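Local coordinates for protein CalU16 (Micromonospora echinospora, PDB 4FPW) that probably confers self-sacrifice resistance to an enediyne antibiotic on the bacterium that makes it, using a fold of the AHA1 family, at residues V33-W37 with L98-E102; D56-G61 with I73-E77. All coordinates share one frame; numbering follows the deposited sequence.

Interaction 1 (V33-W37 with L98-E102); sequences VDEVW and LRLSE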
loop_
_atom_site.group_PDB
_atom_site.type_symbol
_atom_site.label_atom_id
_atom_site.label_comp_id
_atom_site.label_asym_id
_atom_site.label_seq_id
_atom_site.Cartn_x
_atom_site.Cartn_y
_atom_site.Cartn_z
ATOM N N VAL A 33 1.186 10.027 14.162
ATOM C CA VAL A 33 2.172 9.495 13.207
ATOM C C VAL A 33 2.945 8.271 13.694
ATOM O O VAL A 33 3.088 7.298 12.953
ATOM C CB VAL A 33 3.178 10.608 12.827
ATOM C CG1 VAL A 33 4.476 10.041 12.262
ATOM C CG2 VAL A 33 2.539 11.578 11.844
ATOM N N ASP A 34 3.458 8.325 14.920
ATOM C CA ASP A 34 4.230 7.203 15.476
ATOM C C ASP A 34 3.426 5.916 15.470
ATOM O O ASP A 34 3.841 4.905 14.911
ATOM C CB ASP A 34 4.679 7.479 16.915
ATOM C CG ASP A 34 5.982 8.213 16.982
ATOM O OD1 ASP A 34 6.887 7.732 17.704
ATOM O OD2 ASP A 34 6.108 9.266 16.313
ATOM N N GLU A 35 2.275 5.983 16.121
ATOM C CA GLU A 35 1.400 4.833 16.305
ATOM C C GLU A 35 1.056 4.231 14.957
ATOM O O GLU A 35 1.039 3.020 14.816
ATOM C CB GLU A 35 0.114 5.241 17.036
ATOM C CG GLU A 35 0.346 5.740 18.461
ATOM C CD GLU A 35 -0.931 6.163 19.180
ATOM O OE1 GLU A 35 -2.003 5.571 18.926
ATOM O OE2 GLU A 35 -0.864 7.096 20.010
ATOM N N VAL A 36 0.798 5.082 13.971
ATOM C CA VAL A 36 0.449 4.619 12.641
ATOM C C VAL A 36 1.688 3.995 11.995
ATOM O O VAL A 36 1.592 2.948 11.373
ATOM C CB VAL A 36 -0.108 5.760 11.768
ATOM C CG1 VAL A 36 -0.441 5.261 10.377
ATOM C CG2 VAL A 36 -1.349 6.380 12.404
ATOM N N TRP A 37 2.847 4.638 12.149
ATOM C CA TRP A 37 4.125 4.048 11.705
ATOM C C TRP A 37 4.379 2.655 12.292
ATOM O O TRP A 37 4.578 1.687 11.562
ATOM C CB TRP A 37 5.301 4.954 12.061
ATOM C CG TRP A 37 6.613 4.410 11.616
ATOM C CD1 TRP A 37 7.604 3.902 12.409
ATOM C CD2 TRP A 37 7.075 4.300 10.266
ATOM N NE1 TRP A 37 8.653 3.477 11.630
ATOM C CE2 TRP A 37 8.357 3.718 10.312
ATOM C CE3 TRP A 37 6.529 4.637 9.019
ATOM C CZ2 TRP A 37 9.105 3.475 9.161
ATOM C CZ3 TRP A 37 7.275 4.393 7.876
ATOM C CH2 TRP A 37 8.550 3.822 7.958
ATOM N N LEU A 98 4.901 4.276 1.231
ATOM C CA LEU A 98 4.043 4.796 2.246
ATOM C C LEU A 98 4.648 6.080 2.756
ATOM O O LEU A 98 5.813 6.086 3.138
ATOM C CB LEU A 98 3.918 3.804 3.385
ATOM C CG LEU A 98 2.941 4.265 4.470
ATOM C CD1 LEU A 98 1.538 3.793 4.132
ATOM C CD2 LEU A 98 3.382 3.750 5.828
ATOM N N ARG A 99 3.848 7.151 2.749
ATOM C CA ARG A 99 4.176 8.412 3.408
ATOM C C ARG A 99 3.114 8.722 4.456
ATOM O O ARG A 99 1.918 8.731 4.153
ATOM C CB ARG A 99 4.218 9.568 2.412
ATOM C CG ARG A 99 5.040 9.290 1.173
ATOM C CD ARG A 99 4.784 10.321 0.083
ATOM N NE ARG A 99 4.808 9.663 -1.219
ATOM C CZ ARG A 99 3.744 9.331 -1.950
ATOM N NH1 ARG A 99 2.514 9.633 -1.555
ATOM N NH2 ARG A 99 3.925 8.712 -3.116
ATOM N N LEU A 100 3.566 8.967 5.681
ATOM C CA LEU A 100 2.726 9.445 6.758
ATOM C C LEU A 100 3.108 10.889 7.051
ATOM O O LEU A 100 4.291 11.185 7.267
ATOM C CB LEU A 100 2.938 8.606 8.014
ATOM C CG LEU A 100 2.798 7.094 7.880
ATOM C CD1 LEU A 100 3.001 6.414 9.222
ATOM C CD2 LEU A 100 1.448 6.718 7.291
ATOM N N SER A 101 2.119 11.782 7.056
ATOM C CA SER A 101 2.337 13.180 7.427
ATOM C C SER A 101 1.422 13.557 8.575
ATOM O O SER A 101 0.299 13.053 8.676
ATOM C CB SER A 101 2.083 14.114 6.235
ATOM O OG SER A 101 1.011 13.651 5.419
ATOM N N GLU A 102 1.910 14.437 9.442
ATOM C CA GLU A 102 1.087 14.971 10.506
ATOM C C GLU A 102 0.067 15.927 9.913
ATOM O O GLU A 102 0.387 16.760 9.062
ATOM C CB GLU A 102 1.916 15.737 11.534
ATOM C CG GLU A 102 2.899 14.908 12.340
ATOM C CD GLU A 102 3.609 15.755 13.381
ATOM O OE1 GLU A 102 2.911 16.386 14.209
ATOM O OE2 GLU A 102 4.861 15.812 13.365
#
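Leu98 reaches Trp37 through a single methyl: its CD2 lies 4.4 Å from Trp37 CZ3, obliquely to the indole, and Leu82 of the neighbouring strand 81-86 also touches both side chains. Two residues on, Leu100 has the most surface buried in this contact. Its CG stands anti to its own carbonyl carbon (chi1 -53°) and the chain is extended beyond, which carries CD1 up to the helix backbone, 3.4 Å from Trp37 N. That nitrogen already gives its hydrogen to Val33 O, 2.8 Å away in the first turn of the helix, so the methyl lies over it at no polar cost to that N-H. The same CD1 approaches the indole at its edge, in the ring plane, while Trp37 CB lies 3.9 Å from it. Val36 CG1 meets both branches of Leu100, with CD1 at 3.8 Å, and the branched valine gives a short, rigid surface against the forked leucine. Here the short helix 33-41 lies on the curved antiparallel sheet of a Bet v 1-like fold, the axes of the two segments 9.0 Å apart and running nearly antiparallel. Ser101 turns its side chain from the helix, offering its backbone instead; Val33 CG2 rests 4.0 Å from Ser101 C, and Thr107 of strand 106-115 also touches Val33. At Glu102 that same Val33 CG2 packs tightly against CG, 3.4 Å away and roughly at right angles, using the aliphatic part of an otherwise exposed glutamate.

Interaction 2 (D56-G61 with I73-E77); sequences DLREGG and ILRCE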
loop_
_atom_site.group_PDB
_atom_site.type_symbol
_atom_site.label_atom_id
_atom_site.label_comp_id
_atom_site.label_asym_id
_atom_site.label_seq_id
_atom_site.Cartn_x
_atom_site.Cartn_y
_atom_site.Cartn_z
ATOM N N ASP A 56 14.871 -9.756 7.149
ATOM C CA ASP A 56 15.391 -8.628 7.920
ATOM C C ASP A 56 14.619 -7.378 7.518
ATOM O O ASP A 56 14.822 -6.821 6.424
ATOM C CB ASP A 56 16.897 -8.423 7.715
ATOM C CG ASP A 56 17.302 -8.396 6.246
ATOM O OD1 ASP A 56 18.155 -7.556 5.884
ATOM O OD2 ASP A 56 16.767 -9.205 5.450
ATOM N N LEU A 57 13.709 -6.962 8.398
ATOM C CA LEU A 57 13.004 -5.693 8.234
ATOM C C LEU A 57 13.925 -4.546 8.658
ATOM O O LEU A 57 14.003 -4.181 9.830
ATOM C CB LEU A 57 11.694 -5.688 9.022
ATOM C CG LEU A 57 10.761 -6.860 8.703
ATOM C CD1 LEU A 57 9.449 -6.699 9.454
ATOM C CD2 LEU A 57 10.500 -7.030 7.208
ATOM N N ARG A 58 14.658 -4.037 7.673
ATOM C CA ARG A 58 15.517 -2.869 7.809
ATOM C C ARG A 58 15.901 -2.435 6.402
ATOM O O ARG A 58 15.730 -3.194 5.449
ATOM C CB ARG A 58 16.770 -3.180 8.631
ATOM C CG ARG A 58 17.538 -4.415 8.160
ATOM C CD ARG A 58 19.042 -4.309 8.389
ATOM N NE ARG A 58 19.768 -5.303 7.593
ATOM C CZ ARG A 58 20.107 -5.169 6.305
ATOM N NH1 ARG A 58 19.803 -4.069 5.621
ATOM N NH2 ARG A 58 20.760 -6.152 5.688
ATOM N N GLU A 59 16.426 -1.221 6.276
ATOM C CA GLU A 59 16.675 -0.620 4.961
ATOM C C GLU A 59 17.646 -1.467 4.152
ATOM O O GLU A 59 18.582 -2.008 4.703
ATOM C CB GLU A 59 17.220 0.796 5.128
ATOM C CG GLU A 59 16.990 1.704 3.939
ATOM C CD GLU A 59 17.297 3.149 4.266
ATOM O OE1 GLU A 59 18.385 3.417 4.785
ATOM O OE2 GLU A 59 16.458 4.029 4.003
ATOM N N GLY A 60 17.396 -1.614 2.853
ATOM C CA GLY A 60 18.176 -2.525 2.017
ATOM C C GLY A 60 17.955 -4.001 2.330
ATOM O O GLY A 60 18.419 -4.862 1.584
ATOM N N GLY A 61 17.256 -4.302 3.425
ATOM C CA GLY A 61 16.871 -5.667 3.753
ATOM C C GLY A 61 15.737 -6.127 2.870
ATOM O O GLY A 61 15.471 -5.526 1.823
ATOM N N ILE A 73 13.663 -3.747 0.636
ATOM C CA ILE A 73 13.350 -2.598 1.407
ATOM C C ILE A 73 14.311 -1.544 0.919
ATOM O O ILE A 73 15.418 -1.388 1.449
ATOM C CB ILE A 73 13.495 -2.919 2.908
ATOM C CG1 ILE A 73 12.513 -4.047 3.278
ATOM C CG2 ILE A 73 13.257 -1.682 3.764
ATOM C CD1 ILE A 73 12.574 -4.488 4.727
ATOM N N LEU A 74 13.873 -0.821 -0.108
ATOM C CA LEU A 74 14.684 0.234 -0.722
ATOM C C LEU A 74 14.905 1.387 0.271
ATOM O O LEU A 74 16.044 1.635 0.687
ATOM C CB LEU A 74 14.042 0.727 -2.037
ATOM C CG LEU A 74 13.557 -0.356 -3.015
ATOM C CD1 LEU A 74 12.868 0.219 -4.250
ATOM C CD2 LEU A 74 14.706 -1.272 -3.419
ATOM N N ARG A 75 13.820 2.048 0.693
ATOM C CA ARG A 75 13.909 3.225 1.593
ATOM C C ARG A 75 13.087 3.067 2.878
ATOM O O ARG A 75 11.948 2.586 2.849
ATOM C CB ARG A 75 13.427 4.477 0.859
ATOM C CG ARG A 75 13.967 5.782 1.421
ATOM C CD ARG A 75 15.393 6.003 0.960
ATOM N NE ARG A 75 15.858 7.334 1.304
ATOM C CZ ARG A 75 17.131 7.701 1.374
ATOM N NH1 ARG A 75 18.106 6.832 1.119
ATOM N NH2 ARG A 75 17.429 8.948 1.708
ATOM N N CYS A 76 13.672 3.489 3.998
ATOM C CA CYS A 76 12.987 3.481 5.289
ATOM C C CYS A 76 13.394 4.721 6.076
ATOM O O CYS A 76 14.521 4.804 6.598
ATOM C CB CYS A 76 13.305 2.209 6.080
ATOM S SG CYS A 76 12.038 1.753 7.299
ATOM N N GLU A 77 12.468 5.681 6.135
ATOM C CA GLU A 77 12.663 6.962 6.816
ATOM C C GLU A 77 11.629 7.067 7.934
ATOM O O GLU A 77 10.634 7.784 7.795
ATOM C CB GLU A 77 12.499 8.118 5.811
ATOM C CG GLU A 77 13.615 8.190 4.769
ATOM C CD GLU A 77 13.321 9.069 3.551
ATOM O OE1 GLU A 77 12.217 9.637 3.417
ATOM O OE2 GLU A 77 14.224 9.201 2.706
#
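Ile73 and Glu59 carry most of this contact, which holds the loop between strands 53-54 and 62-65 against strand 70-77 at the surface of the antiparallel sheet. Ile73 points into the loop and is wrapped chiefly by backbone. Its CD1 lies 3.7 Å from Leu57 CA and close to the carbonyl oxygen of Asp56, with Leu57 CD2 at its flank, while CG2 sits 3.4 Å from Arg58 O. A beta-branched side chain suits the place because its two arms spread beneath the type II turn from Arg58 to Gly61, which Gly61 N closes on Arg58 O. Gly60 takes the third position of that turn with a positive phi, a conformation easiest for a residue without CB, and Gly61, having no side chain, fits where its backbone folds closely past Asp56 O. The main chain of Ile73 donates from N to Gly61 O at 2.8 Å; the approach of its O to Gly60 N is too short to be trusted in detail.

Glu59 is extended beyond CG, and its CG, anti to the backbone N (chi1 -156°), passes 3.4 Å from Leu74 O. Its OE2 accepts a nearly straight bond from Cys76 N (2.8 Å, 166°), on the anti side of the carboxylate and 25° out of its plane. Cys76 N thus finds its partner in a side chain just past the classic bulge formed by Leu74 and Arg75 opposite Thr83. Arg75, salt-bridged to Glu77 through NE, aims no N-H at OE2; the Cys76 N-H and, more weakly and through space, the Arg75 charge would probably favour the ionised carboxylate.

Both interactions pin an element onto the same antiparallel sheet, but at different depths. Interaction 1 is partly buried and sets the start of helix 33-41 on strand 94-103 by apolar packing, with no hydrogen bond between its segments. Interaction 2 is a surface contact near the sheet's end, where the loop between strands 53-54 and 62-65 is tied to strand 70-77 by a sound backbone bond, a second doubtful because very short, and one carboxylate, its isoleucine being the chief apolar plug. Their centres are about 16 Å apart, yet they meet where Trp37 CZ2 packs 3.9 Å from Cys76 SG: Cys76 thus has its SG against the indole and its N held by Glu59.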